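Local structure of mannonate dehydratase (Streptococcus suis, 3BDK) at residues F25-K30 with K71-A76; P43-I48 with L352-F357; A101-Y106 with I202-P207; D193-L198 with L244-S249. The protein probably catalyses the manganese- or iron-dependent dehydration of D-mannonate to 2-dehydro-3-deoxy-D-gluconate, a step in pentose and glucuronate interconversion. All blocks are in the same frame, centred on the assembly; numbering follows the deposited sequence.

Overall arrangement
All four contacts belong to one xylose isomerase-like TIM barrel and fall into two pairs. Interactions 1 and 2, with centres about 15 Å apart, touch round strand 47-50 through Phe25 on Met45 and Val73 on Ile48; interaction 2 then adds helix 348-368. Interactions 3 and 4, with centres about 13 Å apart, share helix 191-210 and touch where Tyr247 packs on Leu206. Between the pairs, centres lie 27 to 33 Å apart without touching. Along the chain, interaction 1 alternates with interaction 2, and interaction 3 with interaction 4; the latter two are nested inside the long loop that interaction 2 closes, so the contacts sample distant parts of the barrel wall.

Interaction 1 (F25-K30 with K71-A76); sequences FRWYGK and KMVEEA. With DNO (D-mannose), chain C.
Two torsions bring Trp27 and Met72 together: the indole is swung anti to the backbone N (chi1 -176°), and the straight second torsion of Met72 (chi2 175°) carries SD out to the ring. The result is a Met-aromatic contact on the outer side of a TIM barrel, between the loop 25-30 and the end of helix 63-74. Met72 SD lies near the indole plane, at the ring edge, 83° off the normal of the six-membered ring. Its nearest ring atom is CH2 of Trp27, 4.0 Å from SD. The same sulfur meets the extended chain of Lys30, which crosses the Met72 side chain at about a right angle, with Lys30 CG 4.1 Å from Met72 SD. Val73 adds a looser touch, its CG2 lying 4.3 Å from Trp27 CE3. Trp27 NE1 is hydrogen-bonded to the carbonyl of Val34, which fixes how the indole is turned. Trp27 stands between two residues that point instead into the sugar pocket. The extended side chain of Arg26 reaches open-chain D-mannose, where NH1 makes a weak, 3.4 Å hydrogen bond to O5 in the guanidinium plane and approaches O3 closely, at 2.6 Å. Beside it, D-mannose O3 donates a hydrogen bond to Tyr28 OH at 3.2 Å.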
loop_
_atom_site.group_PDB
_atom_site.type_symbol
_atom_site.label_atom_id
_atom_site.label_comp_id
_atom_site.label_asym_id
_atom_site.label_seq_id
_atom_site.Cartn_x
_atom_site.Cartn_y
_atom_site.Cartn_z
ATOM N N PHE A 25 10.288 9.463 -1.158
ATOM C CA PHE A 25 9.534 9.501 -2.403
ATOM C C PHE A 25 10.129 10.550 -3.337
ATOM O O PHE A 25 10.341 11.696 -2.941
ATOM C CB PHE A 25 8.081 9.870 -2.075
ATOM C CG PHE A 25 7.059 9.287 -2.995
ATOM C CD1 PHE A 25 6.482 10.061 -3.983
ATOM C CD2 PHE A 25 6.621 7.973 -2.841
ATOM C CE1 PHE A 25 5.507 9.531 -4.826
ATOM C CE2 PHE A 25 5.640 7.437 -3.684
ATOM C CZ PHE A 25 5.093 8.210 -4.666
ATOM N N ARG A 26 10.385 10.181 -4.583
ATOM C CA ARG A 26 11.055 11.102 -5.485
ATOM C C ARG A 26 10.104 12.162 -5.998
ATOM O O ARG A 26 8.984 11.847 -6.391
ATOM C CB ARG A 26 11.700 10.360 -6.655
ATOM C CG ARG A 26 12.691 11.192 -7.435
ATOM C CD ARG A 26 13.508 10.318 -8.333
ATOM N NE ARG A 26 14.343 11.065 -9.268
ATOM C CZ ARG A 26 15.295 10.503 -10.006
ATOM N NH1 ARG A 26 15.506 9.199 -9.904
ATOM N NH2 ARG A 26 16.031 11.237 -10.839
ATOM N N TRP A 27 10.554 13.416 -5.984
ATOM C CA TRP A 27 9.789 14.522 -6.553
ATOM C C TRP A 27 10.654 15.301 -7.552
ATOM O O TRP A 27 11.761 15.728 -7.233
ATOM C CB TRP A 27 9.230 15.425 -5.440
ATOM C CG TRP A 27 8.336 16.542 -5.943
ATOM C CD1 TRP A 27 7.102 16.418 -6.533
ATOM C CD2 TRP A 27 8.616 17.948 -5.899
ATOM N NE1 TRP A 27 6.602 17.660 -6.859
ATOM C CE2 TRP A 27 7.506 18.615 -6.485
ATOM C CE3 TRP A 27 9.699 18.711 -5.423
ATOM C CZ2 TRP A 27 7.446 20.000 -6.608
ATOM C CZ3 TRP A 27 9.642 20.095 -5.550
ATOM C CH2 TRP A 27 8.519 20.725 -6.140
ATOM N N TYR A 28 10.140 15.472 -8.764
ATOM C CA TYR A 28 10.907 16.078 -9.858
ATOM C C TYR A 28 10.872 17.616 -9.939
ATOM O O TYR A 28 11.072 18.197 -11.018
ATOM C CB TYR A 28 10.513 15.439 -11.204
ATOM C CG TYR A 28 11.192 14.109 -11.419
ATOM C CD1 TYR A 28 10.740 12.957 -10.766
ATOM C CD2 TYR A 28 12.310 14.004 -12.249
ATOM C CE1 TYR A 28 11.382 11.730 -10.946
ATOM C CE2 TYR A 28 12.956 12.785 -12.436
ATOM C CZ TYR A 28 12.490 11.650 -11.781
ATOM O OH TYR A 28 13.134 10.438 -11.966
ATOM N N GLY A 29 10.643 18.270 -8.804
ATOM C CA GLY A 29 10.601 19.727 -8.774
ATOM C C GLY A 29 9.260 20.317 -9.169
ATOM O O GLY A 29 8.319 19.594 -9.525
ATOM N N LYS A 30 9.179 21.645 -9.086
ATOM C CA LYS A 30 7.985 22.424 -9.451
ATOM C C LYS A 30 7.261 21.845 -10.680
ATOM O O LYS A 30 6.029 21.898 -10.768
ATOM C CB LYS A 30 8.388 23.887 -9.705
ATOM C CG LYS A 30 7.309 24.957 -9.440
ATOM C CD LYS A 30 7.797 26.355 -9.891
ATOM C CE LYS A 30 7.109 27.506 -9.124
ATOM N NZ LYS A 30 7.574 28.883 -9.533
ATOM N N LYS A 71 13.142 24.869 0.463
ATOM C CA LYS A 71 12.144 25.775 1.026
ATOM C C LYS A 71 10.763 25.401 0.493
ATOM O O LYS A 71 9.770 25.450 1.231
ATOM C CB LYS A 71 12.480 27.239 0.711
ATOM C CG LYS A 71 11.854 28.259 1.674
ATOM C CD LYS A 71 12.532 29.632 1.545
ATOM C CE LYS A 71 11.611 30.781 1.975
ATOM N NZ LYS A 71 10.541 31.104 0.969
ATOM N N MET A 72 10.716 24.998 -0.778
ATOM C CA MET A 72 9.471 24.584 -1.415
ATOM C C MET A 72 8.904 23.330 -0.761
ATOM O O MET A 72 7.695 23.106 -0.795
ATOM C CB MET A 72 9.674 24.366 -2.914
ATOM C CG MET A 72 8.466 24.770 -3.755
ATOM S SD MET A 72 8.703 24.679 -5.549
ATOM C CE MET A 72 9.882 26.006 -5.825
ATOM N N VAL A 73 9.778 22.537 -0.144
ATOM C CA VAL A 73 9.403 21.266 0.463
ATOM C C VAL A 73 9.169 21.383 1.962
ATOM O O VAL A 73 8.253 20.762 2.488
ATOM C CB VAL A 73 10.457 20.164 0.159
ATOM C CG1 VAL A 73 10.272 18.942 1.040
ATOM C CG2 VAL A 73 10.407 19.774 -1.312
ATOM N N GLU A 74 9.990 22.171 2.651
ATOM C CA GLU A 74 9.869 22.309 4.110
ATOM C C GLU A 74 8.515 22.905 4.515
ATOM O O GLU A 74 7.954 22.551 5.557
ATOM C CB GLU A 74 11.027 23.134 4.685
ATOM C CG GLU A 74 11.207 23.007 6.211
ATOM C CD GLU A 74 11.969 21.755 6.624
ATOM O OE1 GLU A 74 13.200 21.715 6.412
ATOM O OE2 GLU A 74 11.340 20.823 7.176
ATOM N N GLU A 75 7.993 23.794 3.671
ATOM C CA GLU A 75 6.676 24.403 3.885
ATOM C C GLU A 75 5.531 23.391 3.743
ATOM O O GLU A 75 4.462 23.566 4.334
ATOM C CB GLU A 75 6.456 25.578 2.924
ATOM C CG GLU A 75 6.529 25.209 1.438
ATOM C CD GLU A 75 5.894 26.253 0.521
ATOM O OE1 GLU A 75 4.786 26.738 0.841
ATOM O OE2 GLU A 75 6.497 26.577 -0.533
ATOM N N ALA A 76 5.773 22.339 2.965
ATOM C CA ALA A 76 4.761 21.327 2.685
ATOM C C ALA A 76 4.656 20.251 3.775
ATOM O O ALA A 76 3.863 19.315 3.660
ATOM C CB ALA A 76 4.999 20.703 1.305
HETATM C C1 DNO C . 16.117 4.511 -13.504
HETATM C C2 DNO C . 15.482 5.450 -12.465
HETATM C C3 DNO C . 15.361 6.941 -12.914
HETATM C C4 DNO C . 16.608 7.756 -13.389
HETATM C C5 DNO C . 17.975 7.559 -12.668
HETATM C C6 DNO C . 18.800 8.848 -12.766
HETATM O O1 DNO C . 16.078 3.289 -13.347
HETATM O O2 DNO C . 16.155 5.326 -11.200
HETATM O O3 DNO C . 14.769 7.679 -11.850
HETATM O O4 DNO C . 16.755 7.614 -14.809
HETATM O O5 DNO C . 17.851 7.215 -11.279
HETATM O O6 DNO C . 19.715 8.744 -13.860
#

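Interaction 2 (P43-I48 with L352-F357); sequences PGMQGI and LGATYF
Thr355, Pro43 and Ala354 supply most of the buried surface here, and each meets its partner through carbon alone. Thr355 turns its CG2 methyl to the proline ring, lying 3.9 Å from Pro43 CD and 4.1 Å from Pro43 CG; the two side chains cross obliquely. The torsion of Thr355 (chi1 60°) separates its two branches: CG2 stands anti to the carbonyl carbon and serves the proline, while OG1 is left for the dimer. There OG1 is hydrogen-bonded to Thr355 OG1 and to Leu352 O of the second subunit, so this polar atom is satisfied across the subunit boundary. One residue back on the helix, Ala354 points its methyl at the segment 43-48. Met45, folded back by bends at chi2 and chi3, brings CE to 3.9 Å from Ala354 CB. Pro43 and Met45 thus meet the helix at two separate points, Thr355 and Ala354, and Met45 also touches Phe25 and Ile39. Backbone distances agree with so thin a layer, Pro43 CA and Thr355 CA being 6.8 Å apart. Helix 348-368 follows strand 327-328, and here it packs on the lead-in to strand 47-50, at the N-terminal side of the barrel, consistent with the closure of a TIM barrel, built here next to the dimer interface.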
loop_
_atom_site.group_PDB
_atom_site.type_symbol
_atom_site.label_atom_id
_atom_site.label_comp_id
_atom_site.label_asym_id
_atom_site.label_seq_id
_atom_site.Cartn_x
_atom_site.Cartn_y
_atom_site.Cartn_z
ATOM N N PRO A 43 0.192 7.919 3.819
ATOM C CA PRO A 43 0.445 7.639 5.229
ATOM C C PRO A 43 1.923 7.394 5.445
ATOM O O PRO A 43 2.589 6.874 4.551
ATOM C CB PRO A 43 -0.311 6.334 5.473
ATOM C CG PRO A 43 -1.353 6.293 4.451
ATOM C CD PRO A 43 -0.823 7.014 3.252
ATOM N N GLY A 44 2.420 7.795 6.614
ATOM C CA GLY A 44 3.801 7.533 7.040
ATOM C C GLY A 44 4.933 8.140 6.217
ATOM O O GLY A 44 6.108 8.008 6.572
ATOM N N MET A 45 4.577 8.797 5.122
ATOM C CA MET A 45 5.554 9.350 4.198
ATOM C C MET A 45 6.217 10.556 4.818
ATOM O O MET A 45 5.530 11.501 5.226
ATOM C CB MET A 45 4.870 9.760 2.897
ATOM C CG MET A 45 5.819 10.274 1.829
ATOM S SD MET A 45 7.107 9.094 1.414
ATOM C CE MET A 45 6.186 7.867 0.482
ATOM N N GLN A 46 7.548 10.523 4.877
ATOM C CA GLN A 46 8.336 11.579 5.529
ATOM C C GLN A 46 9.269 12.300 4.556
ATOM O O GLN A 46 9.143 13.514 4.332
ATOM C CB GLN A 46 9.173 11.009 6.677
ATOM C CG GLN A 46 8.433 10.135 7.670
ATOM C CD GLN A 46 9.174 10.027 8.982
ATOM O OE1 GLN A 46 9.687 11.021 9.490
ATOM N NE2 GLN A 46 9.230 8.831 9.543
ATOM N N GLY A 47 10.206 11.536 3.995
ATOM C CA GLY A 47 11.277 12.077 3.186
ATOM C C GLY A 47 10.843 12.363 1.773
ATOM O O GLY A 47 10.035 11.638 1.195
ATOM N N ILE A 48 11.371 13.436 1.214
ATOM C CA ILE A 48 11.243 13.649 -0.194
ATOM C C ILE A 48 12.633 13.339 -0.786
ATOM O O ILE A 48 13.609 13.203 -0.036
ATOM C CB ILE A 48 10.680 15.069 -0.492
ATOM C CG1 ILE A 48 9.893 15.087 -1.804
ATOM C CG2 ILE A 48 11.776 16.116 -0.496
ATOM C CD1 ILE A 48 8.839 16.178 -1.863
ATOM N N LEU A 352 1.008 2.893 -3.503
ATOM C CA LEU A 352 0.608 1.525 -3.111
ATOM C C LEU A 352 1.788 0.694 -2.609
ATOM O O LEU A 352 1.644 -0.088 -1.653
ATOM C CB LEU A 352 -0.153 0.782 -4.224
ATOM C CG LEU A 352 -1.562 1.275 -4.604
ATOM C CD1 LEU A 352 -2.090 0.535 -5.793
ATOM C CD2 LEU A 352 -2.563 1.158 -3.469
ATOM N N GLY A 353 2.945 0.868 -3.248
ATOM C CA GLY A 353 4.199 0.311 -2.754
ATOM C C GLY A 353 4.558 0.817 -1.365
ATOM O O GLY A 353 4.787 0.024 -0.440
ATOM N N ALA A 354 4.593 2.134 -1.201
ATOM C CA ALA A 354 4.998 2.708 0.078
ATOM C C ALA A 354 4.194 2.139 1.254
ATOM O O ALA A 354 4.773 1.627 2.229
ATOM C CB ALA A 354 4.910 4.205 0.025
ATOM N N THR A 355 2.864 2.183 1.166
ATOM C CA THR A 355 2.022 1.682 2.273
ATOM C C THR A 355 2.203 0.181 2.495
ATOM O O THR A 355 2.090 -0.315 3.640
ATOM C CB THR A 355 0.529 2.019 2.083
ATOM O OG1 THR A 355 0.034 1.434 0.867
ATOM C CG2 THR A 355 0.327 3.519 2.012
ATOM N N TYR A 356 2.506 -0.545 1.423
ATOM C CA TYR A 356 2.878 -1.959 1.552
ATOM C C TYR A 356 4.187 -2.118 2.351
ATOM O O TYR A 356 4.340 -3.077 3.149
ATOM C CB TYR A 356 3.000 -2.602 0.168
ATOM C CG TYR A 356 3.676 -3.955 0.121
ATOM C CD1 TYR A 356 3.142 -5.047 0.765
ATOM C CD2 TYR A 356 4.834 -4.138 -0.623
ATOM C CE1 TYR A 356 3.767 -6.290 0.703
ATOM C CE2 TYR A 356 5.465 -5.372 -0.718
ATOM C CZ TYR A 356 4.930 -6.448 -0.059
ATOM O OH TYR A 356 5.557 -7.672 -0.149
ATOM N N PHE A 357 5.122 -1.189 2.145
ATOM C CA PHE A 357 6.370 -1.201 2.926
ATOM C C PHE A 357 6.166 -0.757 4.380
ATOM O O PHE A 357 6.748 -1.344 5.284
ATOM C CB PHE A 357 7.509 -0.453 2.207
ATOM C CG PHE A 357 8.042 -1.197 1.025
ATOM C CD1 PHE A 357 8.877 -2.294 1.199
ATOM C CD2 PHE A 357 7.659 -0.849 -0.259
ATOM C CE1 PHE A 357 9.332 -3.026 0.112
ATOM C CE2 PHE A 357 8.108 -1.567 -1.356
ATOM C CZ PHE A 357 8.942 -2.657 -1.172
#

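Interaction 3 (A101-Y106 with I202-P207); sequences ALIENY and IKAILP
This is an apolar helix-helix contact on the outside of the TIM barrel, joining two helices that precede neighbouring strands of its parallel sheet: helix 99-114 leads to strand 120-123, and helix 191-210 to strand 215-218. The helices run in nearly the same direction, as successive outer helices of such a barrel do; the short segments cross at -25°, and their axes approach to 10.4 Å. Ile103 and Ile205 form the centre. The CG2 branch of Ile103, set anti to the backbone N, faces the other helix and touches two neighbours there, lying 4.0 Å from Ala204 CB and 4.2 Å from Ile205 CG2. The Ile103 and Ile205 side chains cross at about a right angle. Ile205 divides its branches between two partners: CG2 goes to Ile103, and CG1, placed between the backbone N and the carbonyl carbon (chi1 72°), carries CD1 toward Tyr106. That methyl approaches the phenol obliquely, 4.3 Å from Tyr106 CE1. Phe201 meets the same ring edge-to-face, and Tyr106 also touches Tyr123 on strand 120-123. The phenol OH is hydrogen-bonded to the carbonyl of Ile86, so the buried hydroxyl has its partner away from this interface. What holds the two segments to each other is therefore dispersion and the exclusion of water: methyl on methyl, and methyl on ring, with no polar pair among them.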
loop_
_atom_site.group_PDB
_atom_site.type_symbol
_atom_site.label_atom_id
_atom_site.label_comp_id
_atom_site.label_asym_id
_atom_site.label_seq_id
_atom_site.Cartn_x
_atom_site.Cartn_y
_atom_site.Cartn_z
ATOM N N ALA A 101 38.346 19.686 -13.790
ATOM C CA ALA A 101 37.445 20.816 -13.663
ATOM C C ALA A 101 36.018 20.325 -13.402
ATOM O O ALA A 101 35.328 20.848 -12.532
ATOM C CB ALA A 101 37.502 21.678 -14.926
ATOM N N LEU A 102 35.579 19.316 -14.153
ATOM C CA LEU A 102 34.236 18.772 -13.967
ATOM C C LEU A 102 34.093 18.236 -12.546
ATOM O O LEU A 102 33.111 18.538 -11.860
ATOM C CB LEU A 102 33.891 17.741 -15.049
ATOM C CG LEU A 102 33.867 18.345 -16.472
ATOM C CD1 LEU A 102 34.246 17.334 -17.536
ATOM C CD2 LEU A 102 32.545 18.989 -16.834
ATOM N N ILE A 103 35.109 17.503 -12.091
ATOM C CA ILE A 103 35.173 17.024 -10.707
ATOM C C ILE A 103 35.164 18.192 -9.713
ATOM O O ILE A 103 34.581 18.087 -8.629
ATOM C CB ILE A 103 36.395 16.098 -10.475
ATOM C CG1 ILE A 103 36.212 14.790 -11.251
ATOM C CG2 ILE A 103 36.606 15.815 -8.978
ATOM C CD1 ILE A 103 37.434 13.899 -11.282
ATOM N N GLU A 104 35.810 19.296 -10.098
ATOM C CA GLU A 104 35.747 20.542 -9.327
ATOM C C GLU A 104 34.306 20.977 -9.084
ATOM O O GLU A 104 33.854 21.074 -7.945
ATOM C CB GLU A 104 36.510 21.668 -10.032
ATOM C CG GLU A 104 37.980 21.671 -9.729
ATOM C CD GLU A 104 38.247 21.494 -8.249
ATOM O OE1 GLU A 104 37.660 22.264 -7.447
ATOM O OE2 GLU A 104 39.031 20.577 -7.899
ATOM N N ASN A 105 33.592 21.216 -10.175
ATOM C CA ASN A 105 32.199 21.598 -10.120
ATOM C C ASN A 105 31.345 20.638 -9.317
ATOM O O ASN A 105 30.386 21.058 -8.669
ATOM C CB ASN A 105 31.663 21.781 -11.536
ATOM C CG ASN A 105 32.149 23.075 -12.168
ATOM O OD1 ASN A 105 32.354 23.146 -13.378
ATOM N ND2 ASN A 105 32.345 24.110 -11.337
ATOM N N TYR A 106 31.724 19.355 -9.359
ATOM C CA TYR A 106 31.100 18.290 -8.567
ATOM C C TYR A 106 31.497 18.393 -7.081
ATOM O O TYR A 106 30.673 18.120 -6.208
ATOM C CB TYR A 106 31.453 16.906 -9.148
ATOM C CG TYR A 106 30.438 15.817 -8.844
ATOM C CD1 TYR A 106 30.461 15.138 -7.627
ATOM C CD2 TYR A 106 29.457 15.465 -9.773
ATOM C CE1 TYR A 106 29.534 14.148 -7.334
ATOM C CE2 TYR A 106 28.510 14.461 -9.487
ATOM C CZ TYR A 106 28.557 13.811 -8.257
ATOM O OH TYR A 106 27.646 12.818 -7.936
ATOM N N ILE A 202 36.357 8.637 -7.056
ATOM C CA ILE A 202 36.047 8.364 -5.659
ATOM C C ILE A 202 37.065 9.029 -4.734
ATOM O O ILE A 202 36.698 9.863 -3.905
ATOM C CB ILE A 202 35.932 6.835 -5.380
ATOM C CG1 ILE A 202 34.636 6.262 -5.970
ATOM C CG2 ILE A 202 36.010 6.522 -3.904
ATOM C CD1 ILE A 202 33.326 6.967 -5.548
ATOM N N LYS A 203 38.345 8.701 -4.888
ATOM C CA LYS A 203 39.322 9.228 -3.935
ATOM C C LYS A 203 39.434 10.732 -4.043
ATOM O O LYS A 203 39.855 11.380 -3.100
ATOM C CB LYS A 203 40.683 8.504 -3.964
ATOM C CG LYS A 203 41.352 8.372 -5.327
ATOM C CD LYS A 203 42.656 7.556 -5.253
ATOM C CE LYS A 203 42.399 6.173 -4.694
ATOM N NZ LYS A 203 41.081 5.655 -5.172
ATOM N N ALA A 204 39.012 11.271 -5.181
ATOM C CA ALA A 204 38.882 12.710 -5.364
ATOM C C ALA A 204 37.799 13.334 -4.459
ATOM O O ALA A 204 38.069 14.322 -3.756
ATOM C CB ALA A 204 38.601 13.043 -6.834
ATOM N N ILE A 205 36.595 12.743 -4.469
ATOM C CA ILE A 205 35.402 13.380 -3.898
ATOM C C ILE A 205 35.057 13.010 -2.456
ATOM O O ILE A 205 34.303 13.729 -1.796
ATOM C CB ILE A 205 34.123 13.183 -4.784
ATOM C CG1 ILE A 205 33.618 11.736 -4.732
ATOM C CG2 ILE A 205 34.369 13.653 -6.212
ATOM C CD1 ILE A 205 32.189 11.575 -5.196
ATOM N N LEU A 206 35.595 11.906 -1.960
ATOM C CA LEU A 206 35.192 11.429 -0.649
ATOM C C LEU A 206 35.562 12.335 0.533
ATOM O O LEU A 206 34.680 12.707 1.303
ATOM C CB LEU A 206 35.596 9.970 -0.440
ATOM C CG LEU A 206 34.485 8.942 -0.724
ATOM C CD1 LEU A 206 33.660 8.624 0.530
ATOM C CD2 LEU A 206 33.571 9.351 -1.876
ATOM N N PRO A 207 36.846 12.726 0.669
ATOM C CA PRO A 207 37.152 13.660 1.760
ATOM C C PRO A 207 36.282 14.923 1.668
ATOM O O PRO A 207 35.801 15.399 2.686
ATOM C CB PRO A 207 38.624 14.013 1.512
ATOM C CG PRO A 207 38.865 13.668 0.062
ATOM C CD PRO A 207 38.047 12.424 -0.125
#

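Interaction 4 (D193-L198 with L244-S249); sequences DLWANL and LNLYDS
The indole of Trp195 meets Leu246 at its edge: CD1 of the leucine lies near the ring plane, 4.3 Å from Trp195 CZ3. The charged group of Arg242 interacts with the same indole as a cation-pi pair. In the phenol of Tyr247, the ring plane runs out to Ser249 OG, which sits at the edge 4.0 Å from Tyr247 CE1. Both hydroxyls are tied to one carboxylate, Tyr247 OH to Glu210 OE2 and Ser249 OG to Glu210 OE1, and the first of these bonds holds the far end of the phenol in place. Between the segments themselves, Leu246 does the reaching. Its CG is anti to the carbonyl carbon (chi1 -60°) and its CD1 continues anti to CA (chi2 167°); the two torsions together direct CD1 into the angle between Trp195 and Leu198. There CD1 comes within 3.7 Å of Leu198 CD2 and 3.9 Å of Leu198 CG, the two leucine side chains crossing at about a right angle. This junction belongs to the outer wall of the TIM barrel. Helix 191-210 precedes strand 215-218, helix 237-245 precedes the adjacent strand 252-257, and Leu246 lies in the turn that follows helix 237-245, where the chain heads back toward the sheet. Asp248 is the centre of an inverse gamma turn in that linker. On the helix side, Leu198 also packs on Phe243 and Phe125.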
loop_
_atom_site.group_PDB
_atom_site.type_symbol
_atom_site.label_atom_id
_atom_site.label_comp_id
_atom_site.label_asym_id
_atom_site.label_seq_id
_atom_site.Cartn_x
_atom_site.Cartn_y
_atom_site.Cartn_z
ATOM N N ASP A 193 39.474 -0.196 -17.062
ATOM C CA ASP A 193 39.607 1.229 -17.329
ATOM C C ASP A 193 38.559 2.014 -16.546
ATOM O O ASP A 193 38.871 3.071 -15.951
ATOM C CB ASP A 193 39.443 1.536 -18.818
ATOM C CG ASP A 193 40.570 1.002 -19.641
ATOM O OD1 ASP A 193 40.448 0.983 -20.885
ATOM O OD2 ASP A 193 41.587 0.606 -19.048
ATOM N N LEU A 194 37.320 1.494 -16.565
ATOM C CA LEU A 194 36.180 2.149 -15.929
ATOM C C LEU A 194 36.274 2.016 -14.421
ATOM O O LEU A 194 35.836 2.901 -13.697
ATOM C CB LEU A 194 34.858 1.575 -16.431
ATOM C CG LEU A 194 33.604 2.407 -16.154
ATOM C CD1 LEU A 194 33.621 3.691 -16.980
ATOM C CD2 LEU A 194 32.374 1.617 -16.452
ATOM N N TRP A 195 36.841 0.918 -13.942
ATOM C CA TRP A 195 37.163 0.835 -12.519
ATOM C C TRP A 195 38.124 1.962 -12.158
ATOM O O TRP A 195 37.858 2.728 -11.245
ATOM C CB TRP A 195 37.728 -0.539 -12.128
ATOM C CG TRP A 195 36.660 -1.574 -11.843
ATOM C CD1 TRP A 195 36.387 -2.685 -12.580
ATOM C CD2 TRP A 195 35.730 -1.588 -10.740
ATOM N NE1 TRP A 195 35.358 -3.391 -12.007
ATOM C CE2 TRP A 195 34.932 -2.734 -10.884
ATOM C CE3 TRP A 195 35.497 -0.740 -9.650
ATOM C CZ2 TRP A 195 33.919 -3.058 -9.981
ATOM C CZ3 TRP A 195 34.486 -1.062 -8.748
ATOM C CH2 TRP A 195 33.712 -2.205 -8.917
ATOM N N ALA A 196 39.200 2.089 -12.932
ATOM C CA ALA A 196 40.196 3.152 -12.762
ATOM C C ALA A 196 39.611 4.561 -12.833
ATOM O O ALA A 196 39.989 5.432 -12.060
ATOM C CB ALA A 196 41.314 3.000 -13.786
ATOM N N ASN A 197 38.702 4.790 -13.768
ATOM C CA ASN A 197 38.095 6.088 -13.872
ATOM C C ASN A 197 37.283 6.411 -12.623
ATOM O O ASN A 197 37.269 7.566 -12.166
ATOM C CB ASN A 197 37.269 6.174 -15.143
ATOM C CG ASN A 197 38.126 6.023 -16.392
ATOM O OD1 ASN A 197 39.351 6.031 -16.317
ATOM N ND2 ASN A 197 37.487 5.889 -17.541
ATOM N N LEU A 198 36.657 5.380 -12.051
ATOM C CA LEU A 198 35.817 5.520 -10.876
ATOM C C LEU A 198 36.656 5.730 -9.648
ATOM O O LEU A 198 36.347 6.582 -8.819
ATOM C CB LEU A 198 34.936 4.279 -10.671
ATOM C CG LEU A 198 34.088 4.183 -9.383
ATOM C CD1 LEU A 198 33.046 5.299 -9.282
ATOM C CD2 LEU A 198 33.413 2.827 -9.280
ATOM N N LEU A 244 33.183 -0.698 -2.342
ATOM C CA LEU A 244 33.393 -0.329 -0.978
ATOM C C LEU A 244 34.894 -0.071 -0.805
ATOM O O LEU A 244 35.282 1.022 -0.377
ATOM C CB LEU A 244 32.812 -1.400 -0.041
ATOM C CG LEU A 244 31.348 -1.184 0.446
ATOM C CD1 LEU A 244 30.482 -0.260 -0.436
ATOM C CD2 LEU A 244 30.570 -2.487 0.754
ATOM N N ASN A 245 35.727 -1.019 -1.242
ATOM C CA ASN A 245 37.163 -0.974 -0.951
ATOM C C ASN A 245 37.969 0.140 -1.612
ATOM O O ASN A 245 39.100 0.391 -1.206
ATOM C CB ASN A 245 37.809 -2.339 -1.171
ATOM C CG ASN A 245 37.248 -3.403 -0.235
ATOM O OD1 ASN A 245 36.483 -3.109 0.696
ATOM N ND2 ASN A 245 37.624 -4.648 -0.477
ATOM N N LEU A 246 37.384 0.822 -2.596
ATOM C CA LEU A 246 38.009 2.009 -3.212
ATOM C C LEU A 246 38.300 3.131 -2.208
ATOM O O LEU A 246 39.083 4.050 -2.485
ATOM C CB LEU A 246 37.130 2.573 -4.336
ATOM C CG LEU A 246 36.778 1.714 -5.551
ATOM C CD1 LEU A 246 35.652 2.347 -6.353
ATOM C CD2 LEU A 246 38.000 1.486 -6.431
ATOM N N TYR A 247 37.666 3.040 -1.043
ATOM C CA TYR A 247 37.712 4.072 -0.021
ATOM C C TYR A 247 36.884 3.553 1.146
ATOM O O TYR A 247 35.710 3.914 1.292
ATOM C CB TYR A 247 37.109 5.362 -0.564
ATOM C CG TYR A 247 37.470 6.606 0.200
ATOM C CD1 TYR A 247 36.730 7.007 1.311
ATOM C CD2 TYR A 247 38.536 7.407 -0.209
ATOM C CE1 TYR A 247 37.061 8.172 2.013
ATOM C CE2 TYR A 247 38.876 8.567 0.487
ATOM C CZ TYR A 247 38.136 8.939 1.596
ATOM O OH TYR A 247 38.472 10.078 2.270
ATOM N N ASP A 248 37.497 2.682 1.952
ATOM C CA ASP A 248 36.819 2.014 3.063
ATOM C C ASP A 248 36.369 3.009 4.137
ATOM O O ASP A 248 36.993 3.151 5.197
ATOM C CB ASP A 248 37.707 0.928 3.669
ATOM C CG ASP A 248 36.983 0.116 4.719
ATOM O OD1 ASP A 248 36.196 -0.769 4.348
ATOM O OD2 ASP A 248 37.179 0.369 5.922
ATOM N N SER A 249 35.270 3.691 3.838
ATOM C CA SER A 249 34.718 4.726 4.701
ATOM C C SER A 249 33.199 4.682 4.626
ATOM O O SER A 249 32.612 4.601 3.539
ATOM C CB SER A 249 35.224 6.100 4.276
ATOM O OG SER A 249 34.458 7.143 4.852
#